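PDB 7KMU: jacalin-type lectin domain-containing protein from Musa acuminata, which probably binds mannose and mannose-containing glycans, as a mannose-specific member of the jacalin-related plant lectins. Local coordinates for residues D27-N32 with D38-T43; H63-A66 with G70-I73; I42-Y47 with E51-G56; A122-R127 with D133-Y138. All coordinates share one frame; numbering follows the deposited sequence.

Interaction 1. Residues D27-N32 with D38-T43; sequences DSVKIN and DAIEIT. With EDO (1,2-ethanediol), chain F.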
loop_
_atom_site.group_PDB
_atom_site.type_symbol
_atom_site.label_atom_id
_atom_site.label_comp_id
_atom_site.label_asym_id
_atom_site.label_seq_id
_atom_site.Cartn_x
_atom_site.Cartn_y
_atom_site.Cartn_z
ATOM N N ASP B 27 5.439 14.975 14.678
ATOM C CA ASP B 27 5.269 15.296 16.096
ATOM C C ASP B 27 3.907 14.919 16.639
ATOM O O ASP B 27 3.805 14.388 17.753
ATOM C CB ASP B 27 5.592 16.778 16.348
ATOM C CG ASP B 27 6.979 17.144 15.850
ATOM O OD1 ASP B 27 7.958 16.530 16.319
ATOM O OD2 ASP B 27 7.078 18.008 14.959
ATOM N N SER B 28 2.859 15.205 15.864
ATOM C CA SER B 28 1.506 14.867 16.270
ATOM C C SER B 28 0.573 14.833 15.075
ATOM O O SER B 28 0.857 15.422 14.024
ATOM C CB SER B 28 1.006 15.845 17.331
ATOM O OG SER B 28 1.030 17.179 16.854
ATOM N N VAL B 29 -0.552 14.121 15.233
ATOM C CA VAL B 29 -1.583 14.031 14.208
ATOM C C VAL B 29 -2.928 14.228 14.901
ATOM O O VAL B 29 -3.170 13.621 15.942
ATOM C CB VAL B 29 -1.549 12.674 13.427
ATOM C CG1 VAL B 29 -2.766 12.526 12.499
ATOM C CG2 VAL B 29 -0.264 12.531 12.613
ATOM N N LYS B 30 -3.820 15.019 14.285
ATOM C CA LYS B 30 -5.184 15.187 14.767
ATOM C C LYS B 30 -6.113 14.799 13.633
ATOM O O LYS B 30 -5.969 15.301 12.518
ATOM C CB LYS B 30 -5.439 16.630 15.204
ATOM C CG LYS B 30 -6.856 16.864 15.755
ATOM C CD LYS B 30 -7.060 18.332 16.193
ATOM C CE LYS B 30 -7.412 19.258 15.053
ATOM N NZ LYS B 30 -7.594 20.657 15.525
ATOM N N ILE B 31 -7.062 13.885 13.906
ATOM C CA ILE B 31 -8.050 13.489 12.909
ATOM C C ILE B 31 -9.408 13.932 13.406
ATOM O O ILE B 31 -9.732 13.679 14.564
ATOM C CB ILE B 31 -8.029 11.947 12.643
ATOM C CG1 ILE B 31 -6.730 11.543 11.897
ATOM C CG2 ILE B 31 -9.296 11.462 11.886
ATOM C CD1 ILE B 31 -6.465 9.992 11.781
ATOM N N ASN B 32 -10.193 14.595 12.550
ATOM C CA ASN B 32 -11.576 14.966 12.858
ATOM C C ASN B 32 -12.460 14.023 12.082
ATOM O O ASN B 32 -12.278 13.841 10.864
ATOM C CB ASN B 32 -11.893 16.403 12.491
ATOM C CG ASN B 32 -11.405 17.382 13.521
ATOM O OD1 ASN B 32 -10.201 17.583 13.700
ATOM N ND2 ASN B 32 -12.330 18.006 14.245
ATOM N N ASP B 38 -13.417 13.958 8.205
ATOM C CA ASP B 38 -13.559 15.366 7.848
ATOM C C ASP B 38 -12.225 16.040 7.600
ATOM O O ASP B 38 -12.116 16.868 6.691
ATOM C CB ASP B 38 -14.253 16.111 8.990
ATOM C CG ASP B 38 -15.689 15.680 9.163
ATOM O OD1 ASP B 38 -15.929 14.700 9.911
ATOM O OD2 ASP B 38 -16.566 16.295 8.530
ATOM N N ALA B 39 -11.224 15.728 8.428
ATOM C CA ALA B 39 -9.949 16.415 8.337
ATOM C C ALA B 39 -8.808 15.657 8.971
ATOM O O ALA B 39 -9.003 14.810 9.856
ATOM C CB ALA B 39 -10.073 17.790 9.005
ATOM N N ILE B 40 -7.593 16.000 8.539
ATOM C CA ILE B 40 -6.363 15.496 9.124
ATOM C C ILE B 40 -5.441 16.686 9.268
ATOM O O ILE B 40 -5.311 17.495 8.343
ATOM C CB ILE B 40 -5.737 14.287 8.361
ATOM C CG1 ILE B 40 -4.543 13.676 9.150
ATOM C CG2 ILE B 40 -5.350 14.632 6.900
ATOM C CD1 ILE B 40 -4.063 12.263 8.678
ATOM N N GLU B 41 -4.854 16.826 10.447
ATOM C CA GLU B 41 -3.926 17.909 10.735
ATOM C C GLU B 41 -2.643 17.281 11.252
ATOM O O GLU B 41 -2.691 16.405 12.116
ATOM C CB GLU B 41 -4.546 18.859 11.769
ATOM C CG GLU B 41 -3.680 20.059 12.085
ATOM C CD GLU B 41 -4.260 20.906 13.195
ATOM O OE1 GLU B 41 -3.834 20.726 14.356
ATOM O OE2 GLU B 41 -5.154 21.731 12.909
ATOM N N ILE B 42 -1.488 17.682 10.692
ATOM C CA ILE B 42 -0.211 17.095 11.087
ATOM C C ILE B 42 0.734 18.180 11.548
ATOM O O ILE B 42 0.864 19.206 10.875
ATOM C CB ILE B 42 0.455 16.262 9.936
ATOM C CG1 ILE B 42 -0.516 15.248 9.280
ATOM C CG2 ILE B 42 1.717 15.549 10.413
ATOM C CD1 ILE B 42 -1.121 15.746 7.957
ATOM N N THR B 43 1.383 17.952 12.692
ATOM C CA THR B 43 2.453 18.818 13.175
ATOM C C THR B 43 3.726 18.004 12.949
ATOM O O THR B 43 3.838 16.856 13.402
ATOM C CB THR B 43 2.257 19.231 14.632
ATOM O OG1 THR B 43 1.098 20.055 14.712
ATOM C CG2 THR B 43 3.458 20.024 15.178
HETATM C C1 EDO F . -1.563 17.915 14.984
HETATM O O1 EDO F . -1.453 19.266 14.643
HETATM C C2 EDO F . -2.217 17.827 16.375
HETATM O O2 EDO F . -1.346 18.339 17.378
#
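Val-29 and Ile-40 pack on the inner face of the sheet, where Val-29 CG1 lies 4.0 Å from Ile-40 CG1. That methyl stands anti to the backbone N (chi1 172°), which turns it toward the ethyl branch of Ile-40, diagonally across, two residues from its bridge partner Ile-42. Ile-31 lies beside the same isoleucine, pointing the same way, its CG1 4.1 Å from Ile-40 CG1, while Val-29 CG2 touches Ile-42 CG2. Beta-branched residues suit extended strands, and the face is buried: Phe-101 packs on Val-29 and Ile-31, Phe-104 on Ile-31. The antiparallel strands are the first hairpin of a Greek-key sheet in the jacalin beta-prism fold, and each end carries a classic beta bulge: Asp-27 and Ser-28 both donate to Thr-43 O, and Asp-38 and Ala-39 both to Asn-32 O. On the outer face Lys-30 bends at its third torsion (83°) and brings NZ 3.7 Å from Glu-41 OE2, a long salt bridge that suits a partly exposed surface. Beside it lies a 1,2-ethanediol, probably from the crystallisation liquor. Its O2 hydrogen-bonds Ser-28 OG at 2.7 Å, and its O1 donates to Glu-41 OE1 at 2.8 Å and sits 2.7 Å from Thr-43 OG1.

Interaction 2. Residues H63-A66 with G70-I73; sequences HEIA and GEYI. With EDO (1,2-ethanediol), chain F.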
loop_
_atom_site.group_PDB
_atom_site.type_symbol
_atom_site.label_atom_id
_atom_site.label_comp_id
_atom_site.label_asym_id
_atom_site.label_seq_id
_atom_site.Cartn_x
_atom_site.Cartn_y
_atom_site.Cartn_z
ATOM N N HIS B 63 -9.577 13.913 17.538
ATOM C CA HIS B 63 -8.781 12.972 18.319
ATOM C C HIS B 63 -7.350 13.216 17.929
ATOM O O HIS B 63 -7.064 13.513 16.766
ATOM C CB HIS B 63 -9.162 11.502 18.106
ATOM C CG HIS B 63 -10.458 11.113 18.745
ATOM N ND1 HIS B 63 -11.629 11.070 18.016
ATOM C CD2 HIS B 63 -10.718 10.713 20.013
ATOM C CE1 HIS B 63 -12.568 10.678 18.860
ATOM N NE2 HIS B 63 -12.070 10.455 20.075
ATOM N N GLU B 64 -6.455 13.135 18.894
ATOM C CA GLU B 64 -5.059 13.457 18.642
ATOM C C GLU B 64 -4.079 12.490 19.269
ATOM O O GLU B 64 -4.343 11.932 20.341
ATOM C CB GLU B 64 -4.828 14.893 19.168
ATOM C CG GLU B 64 -3.472 15.529 18.931
ATOM C CD GLU B 64 -3.336 16.902 19.568
ATOM O OE1 GLU B 64 -4.342 17.647 19.616
ATOM O OE2 GLU B 64 -2.212 17.238 20.007
ATOM N N ILE B 65 -2.927 12.316 18.605
ATOM C CA ILE B 65 -1.814 11.515 19.078
ATOM C C ILE B 65 -0.566 12.389 19.075
ATOM O O ILE B 65 -0.292 13.040 18.061
ATOM C CB ILE B 65 -1.601 10.204 18.254
ATOM C CG1 ILE B 65 -0.425 9.380 18.843
ATOM C CG2 ILE B 65 -1.397 10.500 16.721
ATOM C CD1 ILE B 65 -0.224 8.033 18.228
ATOM N N ALA B 66 0.167 12.436 20.199
ATOM C CA ALA B 66 1.452 13.135 20.267
ATOM C C ALA B 66 2.499 12.021 20.323
ATOM O O ALA B 66 2.478 11.195 21.239
ATOM C CB ALA B 66 1.531 14.021 21.507
ATOM N N GLY B 70 11.114 7.917 19.810
ATOM C CA GLY B 70 11.311 6.584 19.257
ATOM C C GLY B 70 10.057 5.934 18.690
ATOM O O GLY B 70 10.103 4.770 18.286
ATOM N N GLU B 71 8.922 6.665 18.689
ATOM C CA GLU B 71 7.658 6.137 18.157
ATOM C C GLU B 71 7.499 6.581 16.710
ATOM O O GLU B 71 7.664 7.760 16.403
ATOM C CB GLU B 71 6.471 6.616 19.001
ATOM C CG GLU B 71 5.161 5.909 18.679
ATOM C CD GLU B 71 3.985 6.392 19.503
ATOM O OE1 GLU B 71 4.082 7.481 20.109
ATOM O OE2 GLU B 71 2.964 5.675 19.548
ATOM N N TYR B 72 7.163 5.632 15.830
ATOM C CA TYR B 72 6.985 5.944 14.407
ATOM C C TYR B 72 5.744 5.246 13.850
ATOM O O TYR B 72 5.339 4.216 14.379
ATOM C CB TYR B 72 8.247 5.542 13.604
ATOM C CG TYR B 72 8.604 4.076 13.683
ATOM C CD1 TYR B 72 9.430 3.590 14.697
ATOM C CD2 TYR B 72 8.114 3.165 12.751
ATOM C CE1 TYR B 72 9.745 2.237 14.785
ATOM C CE2 TYR B 72 8.435 1.812 12.822
ATOM C CZ TYR B 72 9.262 1.353 13.836
ATOM O OH TYR B 72 9.588 0.023 13.915
ATOM N N ILE B 73 5.185 5.773 12.743
ATOM C CA ILE B 73 4.012 5.155 12.115
ATOM C C ILE B 73 4.435 3.935 11.282
ATOM O O ILE B 73 5.293 4.055 10.390
ATOM C CB ILE B 73 3.209 6.174 11.263
ATOM C CG1 ILE B 73 2.803 7.402 12.105
ATOM C CG2 ILE B 73 1.976 5.505 10.635
ATOM C CD1 ILE B 73 2.252 8.595 11.291
HETATM C C1 EDO F . -1.563 17.915 14.984
HETATM O O1 EDO F . -1.453 19.266 14.643
HETATM C C2 EDO F . -2.217 17.827 16.375
HETATM O O2 EDO F . -1.346 18.339 17.378
#
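Ile-65 and Ala-66 approach Glu-71 where the chain leaves strand 61-66, an outermost strand of one Greek-key sheet of the beta-prism fold, and passes through a loop to strand 73-83 of the next sheet. After His-63, whose ring stacks with Phe-104, comes Glu-64. It faces the outer surface with an extended side chain, and its OE2 takes a weak hydrogen bond of 3.0 Å from O2 of the bound 1,2-ethanediol; a charged residue is at home on this exposed face. Ile-65 points the other way, into the protein, where it packs on Val-29 and Phe-101. Its CG1 stands anti to the backbone N (chi1 -178°), and the extended chain carries CD1 to 4.2 Å from Glu-71 OE2. The two side chains come from opposite directions, so the methyl group meets the carboxylate of Glu-71 in a loose contact without a polar bond. A buried glutamate needs partners, and this one has them: OE1 forms a salt bridge with Arg-99 and accepts from Glu-68 N, while OE2 bonds to Thr-96 OG1. Ala-66, with a small side chain that points away from the loop, contributes its carbonyl instead. Arg-99 NH2 is a shared partner of that carbonyl and the carboxylate, which probably explains how two acceptors, Ala-66 O and Glu-71 OE1, can stand 4.2 Å apart.

Interaction 3. Residues I42-Y47 with E51-G56; sequences ITFTRY and ETQHYG. With EDO (1,2-ethanediol), chain F.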
loop_
_atom_site.group_PDB
_atom_site.type_symbol
_atom_site.label_atom_id
_atom_site.label_comp_id
_atom_site.label_asym_id
_atom_site.label_seq_id
_atom_site.Cartn_x
_atom_site.Cartn_y
_atom_site.Cartn_z
ATOM N N ILE B 42 -1.488 17.682 10.692
ATOM C CA ILE B 42 -0.211 17.095 11.087
ATOM C C ILE B 42 0.734 18.180 11.548
ATOM O O ILE B 42 0.864 19.206 10.875
ATOM C CB ILE B 42 0.455 16.262 9.936
ATOM C CG1 ILE B 42 -0.516 15.248 9.280
ATOM C CG2 ILE B 42 1.717 15.549 10.413
ATOM C CD1 ILE B 42 -1.121 15.746 7.957
ATOM N N THR B 43 1.383 17.952 12.692
ATOM C CA THR B 43 2.453 18.818 13.175
ATOM C C THR B 43 3.726 18.004 12.949
ATOM O O THR B 43 3.838 16.856 13.402
ATOM C CB THR B 43 2.257 19.231 14.632
ATOM O OG1 THR B 43 1.098 20.055 14.712
ATOM C CG2 THR B 43 3.458 20.024 15.178
ATOM N N PHE B 44 4.674 18.577 12.210
ATOM C CA PHE B 44 5.883 17.879 11.848
ATOM C C PHE B 44 7.083 18.799 11.835
ATOM O O PHE B 44 6.928 20.016 11.706
ATOM C CB PHE B 44 5.700 17.213 10.472
ATOM C CG PHE B 44 5.402 18.191 9.365
ATOM C CD1 PHE B 44 4.095 18.580 9.092
ATOM C CD2 PHE B 44 6.427 18.712 8.579
ATOM C CE1 PHE B 44 3.819 19.505 8.081
ATOM C CE2 PHE B 44 6.152 19.638 7.571
ATOM C CZ PHE B 44 4.849 20.002 7.306
ATOM N N THR B 45 8.274 18.197 11.889
ATOM C CA THR B 45 9.543 18.916 11.922
ATOM C C THR B 45 10.425 18.522 10.750
ATOM O O THR B 45 10.562 17.337 10.432
ATOM C CB THR B 45 10.221 18.703 13.268
ATOM O OG1 THR B 45 9.357 19.184 14.301
ATOM C CG2 THR B 45 11.567 19.450 13.369
ATOM N N ARG B 46 11.033 19.530 10.115
ATOM C CA ARG B 46 11.878 19.363 8.945
ATOM C C ARG B 46 12.773 20.613 8.866
ATOM O O ARG B 46 12.265 21.720 9.001
ATOM C CB ARG B 46 10.916 19.283 7.722
ATOM C CG ARG B 46 11.518 19.136 6.350
ATOM C CD ARG B 46 10.456 18.736 5.333
ATOM N NE ARG B 46 9.438 19.757 5.042
ATOM C CZ ARG B 46 8.191 19.471 4.666
ATOM N NH1 ARG B 46 7.782 18.212 4.595
ATOM N NH2 ARG B 46 7.334 20.445 4.395
ATOM N N TYR B 47 14.098 20.437 8.688
ATOM C CA TYR B 47 15.043 21.561 8.496
ATOM C C TYR B 47 15.007 22.611 9.629
ATOM O O TYR B 47 15.133 23.821 9.374
ATOM C CB TYR B 47 14.831 22.207 7.109
ATOM C CG TYR B 47 14.810 21.209 5.970
ATOM C CD1 TYR B 47 15.766 20.201 5.878
ATOM C CD2 TYR B 47 13.870 21.307 4.952
ATOM C CE1 TYR B 47 15.747 19.278 4.833
ATOM C CE2 TYR B 47 13.859 20.404 3.885
ATOM C CZ TYR B 47 14.806 19.397 3.828
ATOM O OH TYR B 47 14.786 18.499 2.782
ATOM N N GLU B 51 6.018 22.799 11.983
ATOM C CA GLU B 51 4.827 23.475 11.495
ATOM C C GLU B 51 3.619 22.570 11.556
ATOM O O GLU B 51 3.776 21.360 11.681
ATOM C CB GLU B 51 5.033 24.065 10.101
ATOM C CG GLU B 51 5.266 23.070 8.985
ATOM C CD GLU B 51 5.664 23.721 7.676
ATOM O OE1 GLU B 51 4.840 24.473 7.106
ATOM O OE2 GLU B 51 6.807 23.484 7.222
ATOM N N THR B 52 2.431 23.174 11.487
ATOM C CA THR B 52 1.149 22.488 11.534
ATOM C C THR B 52 0.411 22.756 10.249
ATOM O O THR B 52 0.280 23.910 9.820
ATOM C CB THR B 52 0.339 22.936 12.769
ATOM O OG1 THR B 52 1.101 22.705 13.949
ATOM C CG2 THR B 52 -0.981 22.207 12.897
ATOM N N GLN B 53 -0.052 21.682 9.603
ATOM C CA GLN B 53 -0.824 21.820 8.387
ATOM C C GLN B 53 -2.134 21.080 8.554
ATOM O O GLN B 53 -2.123 19.913 8.961
ATOM C CB GLN B 53 -0.064 21.282 7.174
ATOM C CG GLN B 53 1.170 22.096 6.781
ATOM C CD GLN B 53 0.857 23.420 6.102
ATOM O OE1 GLN B 53 -0.277 23.705 5.682
ATOM N NE2 GLN B 53 1.871 24.262 5.966
ATOM N N HIS B 54 -3.250 21.743 8.215
ATOM C CA HIS B 54 -4.607 21.201 8.301
ATOM C C HIS B 54 -5.150 20.996 6.901
ATOM O O HIS B 54 -5.067 21.894 6.055
ATOM C CB HIS B 54 -5.512 22.188 9.070
ATOM C CG HIS B 54 -6.907 21.699 9.321
ATOM N ND1 HIS B 54 -7.887 21.752 8.342
ATOM C CD2 HIS B 54 -7.447 21.207 10.457
ATOM C CE1 HIS B 54 -8.984 21.272 8.910
ATOM N NE2 HIS B 54 -8.762 20.925 10.178
ATOM N N TYR B 55 -5.729 19.810 6.658
ATOM C CA TYR B 55 -6.331 19.435 5.389
ATOM C C TYR B 55 -7.755 18.965 5.641
ATOM O O TYR B 55 -7.999 18.272 6.629
ATOM C CB TYR B 55 -5.493 18.335 4.714
ATOM C CG TYR B 55 -4.028 18.714 4.610
ATOM C CD1 TYR B 55 -3.603 19.674 3.699
ATOM C CD2 TYR B 55 -3.080 18.161 5.467
ATOM C CE1 TYR B 55 -2.261 20.055 3.620
ATOM C CE2 TYR B 55 -1.734 18.529 5.393
ATOM C CZ TYR B 55 -1.333 19.476 4.465
ATOM O OH TYR B 55 -0.005 19.833 4.361
ATOM N N GLY B 56 -8.675 19.386 4.788
ATOM C CA GLY B 56 -10.089 19.051 4.934
ATOM C C GLY B 56 -10.909 20.172 5.542
ATOM O O GLY B 56 -10.437 21.311 5.675
HETATM C C1 EDO F . -1.563 17.915 14.984
HETATM O O1 EDO F . -1.453 19.266 14.643
HETATM C C2 EDO F . -2.217 17.827 16.375
HETATM O O2 EDO F . -1.346 18.339 17.378
HETATM O O HOH W 1 7.384 23.185 4.564
#
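Phe-44 and Glu-51 lie side by side and point the same way, the ring and carboxylate planes only 17° apart. Both place CG between the backbone N and the carbonyl carbon (chi1 60° for Phe-44), so the aliphatic part of Glu-51 runs along the ring and its CG reaches 3.5 Å from Phe-44 CZ. Gln-53, two residues on and on the same face, crosses the ring obliquely and sets CG at its edge, 3.9 Å from Phe-44 CE1. Its amide donates from NE2 to Glu-51 OE1 over 3.2 Å, on the anti side but 35° out of the carboxylate plane. Phe-44 CE2 lies over one face of the Arg-46 guanidinium, offset toward its rim. Glu-51 OE2 is well out of the guanidinium plane, and a water joins the charges: it accepts from Arg-46 NH2 and donates to Glu-51 OE2, both at 2.7 Å. Pro-22 O and Met-20 O hold NH1 of the same arginine.

Ile-42 and Tyr-55 cross at about a right angle, CD1 meeting the ring edge 3.8 Å from Tyr-55 CE2; Trp-18 stacks with this tyrosine. On the outer face Thr-43 OG1 and Thr-52 OG1 share a hydrogen bond of 2.8 Å, two short polar branches well matched to a non-hydrogen-bonded pair with close CA atoms. Flanking backbone pairs, Ile-42 with Gln-53 and Phe-44 with Glu-51, complete a twisted antiparallel beta hairpin, which adds the outermost strand 49-56 to this Greek-key sheet of the beta-prism fold.

Interaction 4. Residues A122-R127 with D133-Y138; sequences AGFFGR and DAIGVY. With EDO (1,2-ethanediol), chain E.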
loop_
_atom_site.group_PDB
_atom_site.type_symbol
_atom_site.label_atom_id
_atom_site.label_comp_id
_atom_site.label_asym_id
_atom_site.label_seq_id
_atom_site.Cartn_x
_atom_site.Cartn_y
_atom_site.Cartn_z
ATOM N N ALA B 122 6.328 8.561 6.773
ATOM C CA ALA B 122 6.995 9.808 7.121
ATOM C C ALA B 122 6.299 11.072 6.660
ATOM O O ALA B 122 6.869 12.160 6.757
ATOM C CB ALA B 122 8.411 9.779 6.562
ATOM N N GLY B 123 5.076 10.949 6.181
ATOM C CA GLY B 123 4.350 12.106 5.686
ATOM C C GLY B 123 3.117 11.683 4.930
ATOM O O GLY B 123 2.890 10.488 4.715
ATOM N N PHE B 124 2.329 12.668 4.515
ATOM C CA PHE B 124 1.042 12.416 3.870
ATOM C C PHE B 124 0.811 13.332 2.686
ATOM O O PHE B 124 1.378 14.430 2.606
ATOM C CB PHE B 124 -0.098 12.693 4.891
ATOM C CG PHE B 124 -0.101 11.767 6.084
ATOM C CD1 PHE B 124 0.628 12.078 7.225
ATOM C CD2 PHE B 124 -0.796 10.564 6.047
ATOM C CE1 PHE B 124 0.672 11.193 8.313
ATOM C CE2 PHE B 124 -0.777 9.693 7.148
ATOM C CZ PHE B 124 -0.042 10.016 8.270
ATOM N N PHE B 125 -0.060 12.894 1.789
ATOM C CA PHE B 125 -0.544 13.700 0.682
ATOM C C PHE B 125 -1.952 13.205 0.361
ATOM O O PHE B 125 -2.362 12.167 0.885
ATOM C CB PHE B 125 0.392 13.621 -0.550
ATOM C CG PHE B 125 0.498 12.254 -1.184
ATOM C CD1 PHE B 125 1.300 11.268 -0.622
ATOM C CD2 PHE B 125 -0.175 11.965 -2.366
ATOM C CE1 PHE B 125 1.409 10.003 -1.217
ATOM C CE2 PHE B 125 -0.065 10.703 -2.959
ATOM C CZ PHE B 125 0.727 9.728 -2.375
ATOM N N GLY B 126 -2.687 13.927 -0.472
ATOM C CA GLY B 126 -4.030 13.468 -0.823
ATOM C C GLY B 126 -4.851 14.530 -1.500
ATOM O O GLY B 126 -4.296 15.413 -2.160
ATOM N N ARG B 127 -6.174 14.425 -1.345
ATOM C CA ARG B 127 -7.139 15.382 -1.884
ATOM C C ARG B 127 -8.101 15.742 -0.756
ATOM O O ARG B 127 -8.383 14.892 0.094
ATOM C CB ARG B 127 -7.903 14.779 -3.068
ATOM C CG ARG B 127 -7.003 14.383 -4.251
ATOM C CD ARG B 127 -7.817 13.965 -5.459
ATOM N NE ARG B 127 -8.464 15.108 -6.107
ATOM C CZ ARG B 127 -7.968 15.761 -7.155
ATOM N NH1 ARG B 127 -6.808 15.394 -7.689
ATOM N NH2 ARG B 127 -8.635 16.774 -7.689
ATOM N N ASP B 133 -11.024 13.570 0.731
ATOM C CA ASP B 133 -11.414 12.791 -0.443
ATOM C C ASP B 133 -10.476 11.619 -0.671
ATOM O O ASP B 133 -10.915 10.553 -1.105
ATOM C CB ASP B 133 -11.369 13.684 -1.697
ATOM C CG ASP B 133 -12.383 14.811 -1.640
ATOM O OD1 ASP B 133 -12.131 15.800 -0.913
ATOM O OD2 ASP B 133 -13.437 14.688 -2.297
ATOM N N ALA B 134 -9.169 11.844 -0.459
ATOM C CA ALA B 134 -8.154 10.832 -0.751
ATOM C C ALA B 134 -6.926 11.033 0.102
ATOM O O ALA B 134 -6.651 12.153 0.561
ATOM C CB ALA B 134 -7.771 10.895 -2.225
ATOM N N ILE B 135 -6.180 9.952 0.321
ATOM C CA ILE B 135 -4.994 10.018 1.159
ATOM C C ILE B 135 -3.908 9.084 0.635
ATOM O O ILE B 135 -4.200 8.084 -0.020
ATOM C CB ILE B 135 -5.383 9.736 2.646
ATOM C CG1 ILE B 135 -4.256 10.171 3.634
ATOM C CG2 ILE B 135 -5.847 8.275 2.864
ATOM C CD1 ILE B 135 -4.746 10.361 5.132
ATOM N N GLY B 136 -2.673 9.443 0.925
ATOM C CA GLY B 136 -1.485 8.683 0.570
ATOM C C GLY B 136 -0.395 8.984 1.566
ATOM O O GLY B 136 -0.519 9.916 2.382
ATOM N N VAL B 137 0.688 8.191 1.518
ATOM C CA VAL B 137 1.794 8.367 2.450
ATOM C C VAL B 137 3.161 8.374 1.805
ATOM O O VAL B 137 3.360 7.750 0.763
ATOM C CB VAL B 137 1.761 7.313 3.597
ATOM C CG1 VAL B 137 0.569 7.541 4.534
ATOM C CG2 VAL B 137 1.771 5.880 3.062
ATOM N N TYR B 138 4.113 9.056 2.463
ATOM C CA TYR B 138 5.528 8.992 2.126
ATOM C C TYR B 138 6.127 7.862 2.960
ATOM O O TYR B 138 5.743 7.678 4.127
ATOM C CB TYR B 138 6.236 10.287 2.538
ATOM C CG TYR B 138 6.002 11.416 1.569
ATOM C CD1 TYR B 138 4.845 12.187 1.631
ATOM C CD2 TYR B 138 6.925 11.702 0.569
ATOM C CE1 TYR B 138 4.631 13.241 0.749
ATOM C CE2 TYR B 138 6.725 12.756 -0.319
ATOM C CZ TYR B 138 5.573 13.517 -0.234
ATOM O OH TYR B 138 5.394 14.541 -1.128
HETATM C C1 EDO E . -15.461 16.660 -0.398
HETATM O O1 EDO E . -14.230 17.061 0.210
HETATM C C2 EDO E . -15.743 17.448 -1.701
HETATM O O2 EDO E . -14.807 17.116 -2.709
#
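The beta hairpin of strands 118-128 and 132-140 forms the middle of a four-stranded sheet of the beta-prism fold, and Phe-125 crosses it over Gly-136. Phe-125 turns its ring back between its backbone N and carbonyl carbon (chi1 64°), which lays one face on Gly-136: CA is 3.9 Å from the ring centroid, a CH-pi contact possible because Gly-136 has no side chain in the way. The edge of the same ring is turned to the face of Tyr-138 in an offset edge-to-face pair, planes at 77° and centroids 5.9 Å apart. Lys-6 makes a cation-pi contact with Phe-125, and Ala-117 of the second subunit packs on it; Tyr-138 OH hydrogen-bonds Asp-19 OD1.

The opposite face is apolar. Phe-124 and Val-137 lie side by side, with Phe-124 CE2 3.6 Å from Val-137 CG1, and Ile-135 CD1 adds a looser touch to the phenylalanine. At Gly-126 the strands close in, its CA 3.2 Å from Ala-134 O, a spacing open to a residue without a side chain.

At the hairpin's end Asp-133 and Ala-134 both face Arg-127 in a classic beta bulge, although the bond from Asp-133 N is weak. The bulge presents the Asp-133 carboxylate to a 1,2-ethanediol, probably a crystallisation additive: O1 donates to Asp-133 OD1 at 2.7 Å and O2 to Asp-133 OD2 at 2.8 Å. Phe-131 N also binds it. Two adjacent hydroxyls gripped by one carboxylate suggest a site able to take a vicinal diol, consistent with the sugar-binding aspartate of jacalin-related lectins.

In the fold
Interactions 1 and 3 and strand 61-66 of interaction 2 share one sheet: interactions 1 and 3 have Ile-42 and Thr-43 in common, and Val-29 O probably accepts from Ile-65 N (3.0 Å). The same ethanediol touches interactions 1 and 3 and, weakly, Glu-64 of interaction 2. Interaction 4 lies in another sheet, its centre about 12 Å from those of interactions 1 and 3. In the core its Phe-124 CD1 is 3.9 Å from Ile-42 CG1 of the first sheet, and Phe-124 CZ is 4.1 Å from Ile-73 CD1 at the start of the third. Interactions 1 and 4 repeat one design, a hairpin with a bulged aspartate, Asp-38 or Asp-133; the latter holds its own ethanediol at a probable sugar site.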